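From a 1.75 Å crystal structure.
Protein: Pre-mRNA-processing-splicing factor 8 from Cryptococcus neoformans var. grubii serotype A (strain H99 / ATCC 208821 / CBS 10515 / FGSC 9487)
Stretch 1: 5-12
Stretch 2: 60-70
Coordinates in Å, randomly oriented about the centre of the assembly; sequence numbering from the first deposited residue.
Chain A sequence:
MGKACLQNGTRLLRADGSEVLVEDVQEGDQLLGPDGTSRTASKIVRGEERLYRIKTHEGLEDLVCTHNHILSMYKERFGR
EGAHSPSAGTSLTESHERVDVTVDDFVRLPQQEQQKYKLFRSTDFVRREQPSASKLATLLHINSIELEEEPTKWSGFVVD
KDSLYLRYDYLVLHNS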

ATOM      1  N   CYS A   5      -8.140   0.087   0.196  1.00 26.32           N
ATOM      2  CA  CYS A   5      -8.286  -1.120  -0.607  1.00 19.40           C
ATOM      3  C   CYS A   5      -7.490  -0.993  -1.915  1.00 19.86           C
ATOM      4  O   CYS A   5      -7.168   0.118  -2.327  1.00 19.10           O
ATOM      5  CB  CYS A   5      -9.751  -1.347  -0.878  1.00 32.39           C
ATOM      6  SG  CYS A   5     -10.735  -0.753   0.514  1.00 41.06           S
ATOM      7  N   LEU A   6      -7.208  -2.115  -2.580  1.00 15.71           N
ATOM      8  CA  LEU A   6      -6.211  -2.154  -3.648  1.00 14.21           C
ATOM      9  C   LEU A   6      -6.808  -2.651  -4.955  1.00 15.49           C
ATOM     10  O   LEU A   6      -7.730  -3.467  -4.965  1.00 15.76           O
ATOM     11  CB  LEU A   6      -5.040  -3.067  -3.271  1.00 22.02           C
ATOM     12  CG  LEU A   6      -4.297  -2.691  -1.992  1.00 19.48           C
ATOM     13  CD1 LEU A   6      -3.246  -3.756  -1.709  1.00 28.25           C
ATOM     14  CD2 LEU A   6      -3.644  -1.334  -2.141  1.00 24.12           C
ATOM     15  N   GLN A   7      -6.241  -2.185  -6.070  1.00 14.42           N
ATOM     16  CA  GLN A   7      -6.716  -2.638  -7.366  1.00 12.71           C
ATOM     17  C   GLN A   7      -6.507  -4.133  -7.516  1.00 14.23           C
ATOM     18  O   GLN A   7      -5.465  -4.673  -7.123  1.00 15.48           O
ATOM     19  CB  GLN A   7      -5.988  -1.922  -8.503  1.00 16.90           C
ATOM     20  CG  GLN A   7      -6.572  -2.259  -9.861  1.00 17.75           C
ATOM     21  CD  GLN A   7      -5.924  -1.460 -10.975  1.00 26.52           C
ATOM     22  OE1 GLN A   7      -4.713  -1.517 -11.156  1.00 16.94           O
ATOM     23  NE2 GLN A   7      -6.731  -0.706 -11.720  1.00 23.48           N
ATOM     24  N   ASN A   8      -7.508  -4.807  -8.079  1.00 17.35           N
ATOM     25  CA  ASN A   8      -7.356  -6.222  -8.388  1.00 15.36           C
ATOM     26  C   ASN A   8      -6.127  -6.451  -9.259  1.00 21.59           C
ATOM     27  O   ASN A   8      -5.847  -5.690 -10.191  1.00 22.02           O
ATOM     28  CB  ASN A   8      -8.598  -6.756  -9.092  1.00 17.54           C
ATOM     29  CG  ASN A   8      -9.751  -7.010  -8.130  1.00 24.64           C
ATOM     30  OD1 ASN A   8      -9.705  -6.612  -6.965  1.00 21.02           O
ATOM     31  ND2 ASN A   8     -10.791  -7.671  -8.618  1.00 22.80           N
ATOM     32  N   GLY A   9      -5.406  -7.519  -8.959  1.00 18.27           N
ATOM     33  CA  GLY A   9      -4.164  -7.820  -9.637  1.00 17.84           C
ATOM     34  C   GLY A   9      -2.934  -7.356  -8.898  1.00 24.35           C
ATOM     35  O   GLY A   9      -1.815  -7.641  -9.347  1.00 25.09           O
ATOM     36  N   THR A  10      -3.103  -6.650  -7.785  1.00 18.54           N
ATOM     37  CA  THR A  10      -1.972  -6.296  -6.943  1.00 18.11           C
ATOM     38  C   THR A  10      -1.397  -7.565  -6.316  1.00 19.92           C
ATOM     39  O   THR A  10      -2.132  -8.381  -5.755  1.00 19.04           O
ATOM     40  CB  THR A  10      -2.394  -5.303  -5.861  1.00 22.17           C
ATOM     41  OG1 THR A  10      -2.942  -4.112  -6.460  1.00 19.37           O
ATOM     42  CG2 THR A  10      -1.201  -4.932  -5.007  1.00 22.79           C
ATOM     43  N   ARG A  11      -0.080  -7.736  -6.430  1.00 20.56           N
ATOM     44  CA  ARG A  11       0.594  -8.952  -5.981  1.00 21.02           C
ATOM     45  C   ARG A  11       1.124  -8.755  -4.566  1.00 23.77           C
ATOM     46  O   ARG A  11       1.934  -7.854  -4.321  1.00 21.65           O
ATOM     47  CB  ARG A  11       1.734  -9.313  -6.942  1.00 24.31           C
ATOM     48  CG  ARG A  11       1.274  -9.558  -8.375  1.00 28.01           C
ATOM     49  CD  ARG A  11       2.387  -9.295  -9.388  1.00 37.48           C
ATOM     50  NE  ARG A  11       3.564 -10.113  -9.123  1.00 40.93           N
ATOM     51  CZ  ARG A  11       4.703 -10.029  -9.802  1.00 37.78           C
ATOM     52  NH1 ARG A  11       4.821  -9.156 -10.795  1.00 34.98           N
ATOM     53  NH2 ARG A  11       5.724 -10.815  -9.484  1.00 35.06           N
ATOM     54  N   LEU A  12       0.675  -9.599  -3.640  1.00 18.77           N
ATOM     55  CA  LEU A  12       1.075  -9.574  -2.244  1.00 17.10           C
ATOM     56  C   LEU A  12       1.866 -10.829  -1.908  1.00 20.23           C
ATOM     57  O   LEU A  12       1.911 -11.785  -2.686  1.00 21.48           O
ATOM     58  CB  LEU A  12      -0.156  -9.470  -1.340  1.00 19.04           C
ATOM     59  CG  LEU A  12      -1.161  -8.402  -1.775  1.00 23.86           C
ATOM     60  CD1 LEU A  12      -2.411  -8.437  -0.915  1.00 21.69           C
ATOM     61  CD2 LEU A  12      -0.504  -7.025  -1.717  1.00 19.13           C
ATOM     62  N   LEU A  60       9.602   0.829  -9.800  1.00 22.40           N
ATOM     63  CA  LEU A  60       8.760  -0.157  -9.136  1.00 26.09           C
ATOM     64  C   LEU A  60       7.355  -0.047  -9.709  1.00 27.56           C
ATOM     65  O   LEU A  60       6.969   0.996 -10.237  1.00 21.03           O
ATOM     66  CB  LEU A  60       8.717   0.062  -7.616  1.00 25.72           C
ATOM     67  CG  LEU A  60       9.895  -0.369  -6.733  1.00 33.36           C
ATOM     68  CD1 LEU A  60      10.393  -1.761  -7.089  1.00 34.02           C
ATOM     69  CD2 LEU A  60      11.026   0.637  -6.808  1.00 45.17           C
ATOM     70  N   GLU A  61       6.588  -1.130  -9.585  1.00 23.14           N
ATOM     71  CA  GLU A  61       5.222  -1.149 -10.101  1.00 21.43           C
ATOM     72  C   GLU A  61       4.372  -0.068  -9.449  1.00 17.75           C
ATOM     73  O   GLU A  61       4.490   0.194  -8.251  1.00 19.38           O
ATOM     74  CB  GLU A  61       4.582  -2.519  -9.852  1.00 23.17           C
ATOM     75  CG  GLU A  61       5.019  -3.589 -10.848  1.00 36.90           C
ATOM     76  CD  GLU A  61       4.195  -4.863 -10.749  1.00 35.20           C
ATOM     77  OE1 GLU A  61       3.271  -4.917  -9.909  1.00 30.66           O
ATOM     78  OE2 GLU A  61       4.479  -5.810 -11.511  1.00 38.50           O
ATOM     79  N   ASP A  62       3.510   0.564 -10.248  1.00 16.11           N
ATOM     80  CA  ASP A  62       2.580   1.549  -9.706  1.00 18.12           C
ATOM     81  C   ASP A  62       1.715   0.920  -8.618  1.00 16.84           C
ATOM     82  O   ASP A  62       1.340  -0.250  -8.695  1.00 19.59           O
ATOM     83  CB  ASP A  62       1.642   2.092 -10.789  1.00 16.82           C
ATOM     84  CG  ASP A  62       2.368   2.754 -11.948  1.00 26.20           C
ATOM     85  OD1 ASP A  62       3.590   3.011 -11.850  1.00 24.95           O
ATOM     86  OD2 ASP A  62       1.691   3.022 -12.967  1.00 22.70           O
ATOM     87  N   LEU A  63       1.362   1.722  -7.616  1.00 16.10           N
ATOM     88  CA  LEU A  63       0.388   1.312  -6.605  1.00 16.31           C
ATOM     89  C   LEU A  63      -0.954   1.942  -6.951  1.00 17.33           C
ATOM     90  O   LEU A  63      -1.044   3.163  -7.081  1.00 16.17           O
ATOM     91  CB  LEU A  63       0.833   1.743  -5.208  1.00 18.36           C
ATOM     92  CG  LEU A  63      -0.122   1.389  -4.069  1.00 23.45           C
ATOM     93  CD1 LEU A  63      -0.234  -0.142  -3.941  1.00 19.72           C
ATOM     94  CD2 LEU A  63       0.342   2.025  -2.768  1.00 25.87           C
ATOM     95  N   VAL A  64      -2.001   1.130  -7.098  1.00 13.19           N
ATOM     96  CA  VAL A  64      -3.305   1.654  -7.507  1.00 12.51           C
ATOM     97  C   VAL A  64      -4.312   1.299  -6.422  1.00 17.55           C
ATOM     98  O   VAL A  64      -4.458   0.122  -6.078  1.00 14.34           O
ATOM     99  CB  VAL A  64      -3.748   1.110  -8.876  1.00 16.57           C
ATOM    100  CG1 VAL A  64      -5.051   1.748  -9.294  1.00 17.04           C
ATOM    101  CG2 VAL A  64      -2.670   1.369  -9.937  1.00 18.90           C
ATOM    102  N   CYS A  65      -4.995   2.305  -5.878  1.00 17.43           N
ATOM    103  CA  CYS A  65      -5.775   2.069  -4.667  1.00 17.97           C
ATOM    104  C   CYS A  65      -6.905   3.082  -4.505  1.00 20.00           C
ATOM    105  O   CYS A  65      -6.964   4.102  -5.187  1.00 14.80           O
ATOM    106  CB  CYS A  65      -4.856   2.064  -3.453  1.00 17.40           C
ATOM    107  SG  CYS A  65      -4.037   3.647  -3.194  1.00 27.76           S
ATOM    108  N   THR A  66      -7.812   2.793  -3.575  1.00 15.82           N
ATOM    109  CA  THR A  66      -8.977   3.649  -3.396  1.00 16.59           C
ATOM    110  C   THR A  66      -8.613   4.957  -2.702  1.00 17.07           C
ATOM    111  O   THR A  66      -7.568   5.087  -2.055  1.00 17.29           O
ATOM    112  CB  THR A  66     -10.065   2.958  -2.563  1.00 19.04           C
ATOM    113  OG1 THR A  66      -9.494   2.538  -1.318  1.00 19.26           O
ATOM    114  CG2 THR A  66     -10.637   1.777  -3.306  1.00 20.28           C
ATOM    115  N   HIS A  67      -9.533   5.922  -2.806  1.00 19.46           N
ATOM    116  CA  HIS A  67      -9.307   7.238  -2.221  1.00 16.78           C
ATOM    117  C   HIS A  67      -9.177   7.177  -0.703  1.00 20.82           C
ATOM    118  O   HIS A  67      -8.504   8.023  -0.109  1.00 23.52           O
ATOM    119  CB  HIS A  67     -10.444   8.188  -2.608  1.00 25.02           C
ATOM    120  CG  HIS A  67     -11.770   7.809  -2.023  1.00 27.23           C
ATOM    121  ND1 HIS A  67     -12.297   8.434  -0.913  1.00 33.95           N
ATOM    122  CD2 HIS A  67     -12.669   6.863  -2.385  1.00 28.21           C
ATOM    123  CE1 HIS A  67     -13.465   7.892  -0.618  1.00 31.97           C
ATOM    124  NE2 HIS A  67     -13.714   6.936  -1.496  1.00 33.27           N
ATOM    125  N   ASN A  68      -9.804   6.201  -0.053  1.00 21.97           N
ATOM    126  CA  ASN A  68      -9.712   6.112   1.399  1.00 23.55           C
ATOM    127  C   ASN A  68      -8.629   5.150   1.862  1.00 30.15           C
ATOM    128  O   ASN A  68      -8.482   4.931   3.070  1.00 25.42           O
ATOM    129  CB  ASN A  68     -11.065   5.702   2.009  1.00 26.63           C
ATOM    130  CG  ASN A  68     -11.588   4.401   1.453  1.00 35.55           C
ATOM    131  OD1 ASN A  68     -11.308   4.039   0.315  1.00 32.11           O
ATOM    132  ND2 ASN A  68     -12.370   3.688   2.256  1.00 47.13           N
ATOM    133  N   HIS A  69      -7.869   4.578   0.936  1.00 22.45           N
ATOM    134  CA  HIS A  69      -6.787   3.690   1.322  1.00 23.15           C
ATOM    135  C   HIS A  69      -5.737   4.453   2.121  1.00 21.92           C
ATOM    136  O   HIS A  69      -5.467   5.627   1.863  1.00 22.51           O
ATOM    137  CB  HIS A  69      -6.164   3.065   0.086  1.00 18.52           C
ATOM    138  CG  HIS A  69      -5.118   2.051   0.395  1.00 22.25           C
ATOM    139  ND1 HIS A  69      -5.415   0.817   0.928  1.00 24.21           N
ATOM    140  CD2 HIS A  69      -3.771   2.093   0.263  1.00 24.80           C
ATOM    141  CE1 HIS A  69      -4.296   0.140   1.106  1.00 25.56           C
ATOM    142  NE2 HIS A  69      -3.285   0.890   0.703  1.00 24.34           N
ATOM    143  N   ILE A  70      -5.164   3.792   3.119  1.00 18.40           N
ATOM    144  CA  ILE A  70      -4.184   4.415   4.003  1.00 24.00           C
ATOM    145  C   ILE A  70      -2.793   4.069   3.494  1.00 19.98           C
ATOM    146  O   ILE A  70      -2.464   2.892   3.333  1.00 22.33           O
ATOM    147  CB  ILE A  70      -4.362   3.945   5.455  1.00 31.13           C
ATOM    148  CG1 ILE A  70      -5.744   4.340   5.979  1.00 34.35           C
ATOM    149  CG2 ILE A  70      -3.258   4.516   6.331  1.00 28.60           C
ATOM    150  CD1 ILE A  70      -6.114   3.647   7.273  1.00 39.57           C
TER
HETATM  151  O   HOH W   1      -1.748  -1.822  -7.266  1.00 18.23           O
HETATM  152  O   HOH W   2       1.302  -5.488  -7.742  1.00 26.87           O

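What holds the beginning of stretch 2, where Glu61 lies exposed, against stretch 1? The CA-to-CB bond of Glu61 points toward stretch 1, and its carboxylate meets the end of the Arg11 side chain, which bends at chi3 (57°) and comes nearer than its sideways CA-to-CB bond suggests. Glu61 OE2 lies 3.4 Å from Arg11 NH1, a salt bridge at rather long range that approaches the guanidinium obliquely. The other carboxylate oxygen works through solvent: water 2 donates to Glu61 OE1 at 3.0 Å and accepts from Arg11 N at 2.9 Å, so Glu61 is tied to both the side chain and the backbone of Arg11.

How does the strand 63-65 pair with stretch 1? Leu63 adds an apolar contact, Leu63 CD1 lying 4.0 Å from Leu6 CD2. At Val64 the backbone takes over: Gln7 N donates to Val64 O at 2.9 Å, with a nearly straight angle of 163°. Val64 N instead gives its hydrogen to water 1 at 3.0 Å; that water donates to Thr10 OG1 at 2.7 Å. Thr10 closes the type II turn that begins at Gln7: Thr10 N (3.2 Å) and Thr10 OG1 (2.7 Å) both donate to Gln7 O. The CA-to-CB bond of Val64 points toward stretch 1, with Val64 CB 3.6 Å from Gln7 OE1.

What surrounds the bridge at Cys65? Leu6 and Cys65 form a single bridge, Leu6 CA and Cys65 CA 4.4 Å apart. It is framed by the Gln7 N bond to Val64 O and by a second bond, from Thr66 N to Cys5 O, at 3.0 Å and 162°. Cys65 CB also packs 3.8 Å from Leu6 CD2. Beyond the bridge, side chains replace backbone as acceptors: Cys5 N donates to Thr66 OG1 at 3.2 Å, while Thr66 OG1 donates its own proton to Asn68 OD1 at 2.9 Å.

How does His69, four residues past the bridged Cys65, meet stretch 1? It closes the type I turn from Thr66, His69 N donating to Thr66 O at 3.0 Å, and its CA-to-CB bond points toward stretch 1. His69 ND1 accepts from Cys5 N at 2.9 Å, near the plane of the ring, as suits an in-plane lone pair. Over one face of the same ring sits Leu6 CD2, 3.9 Å from the His69 ring centroid and 25° off the normal, a CH-pi contact. One imidazole therefore engages two neighbouring residues, by its edge and by its face.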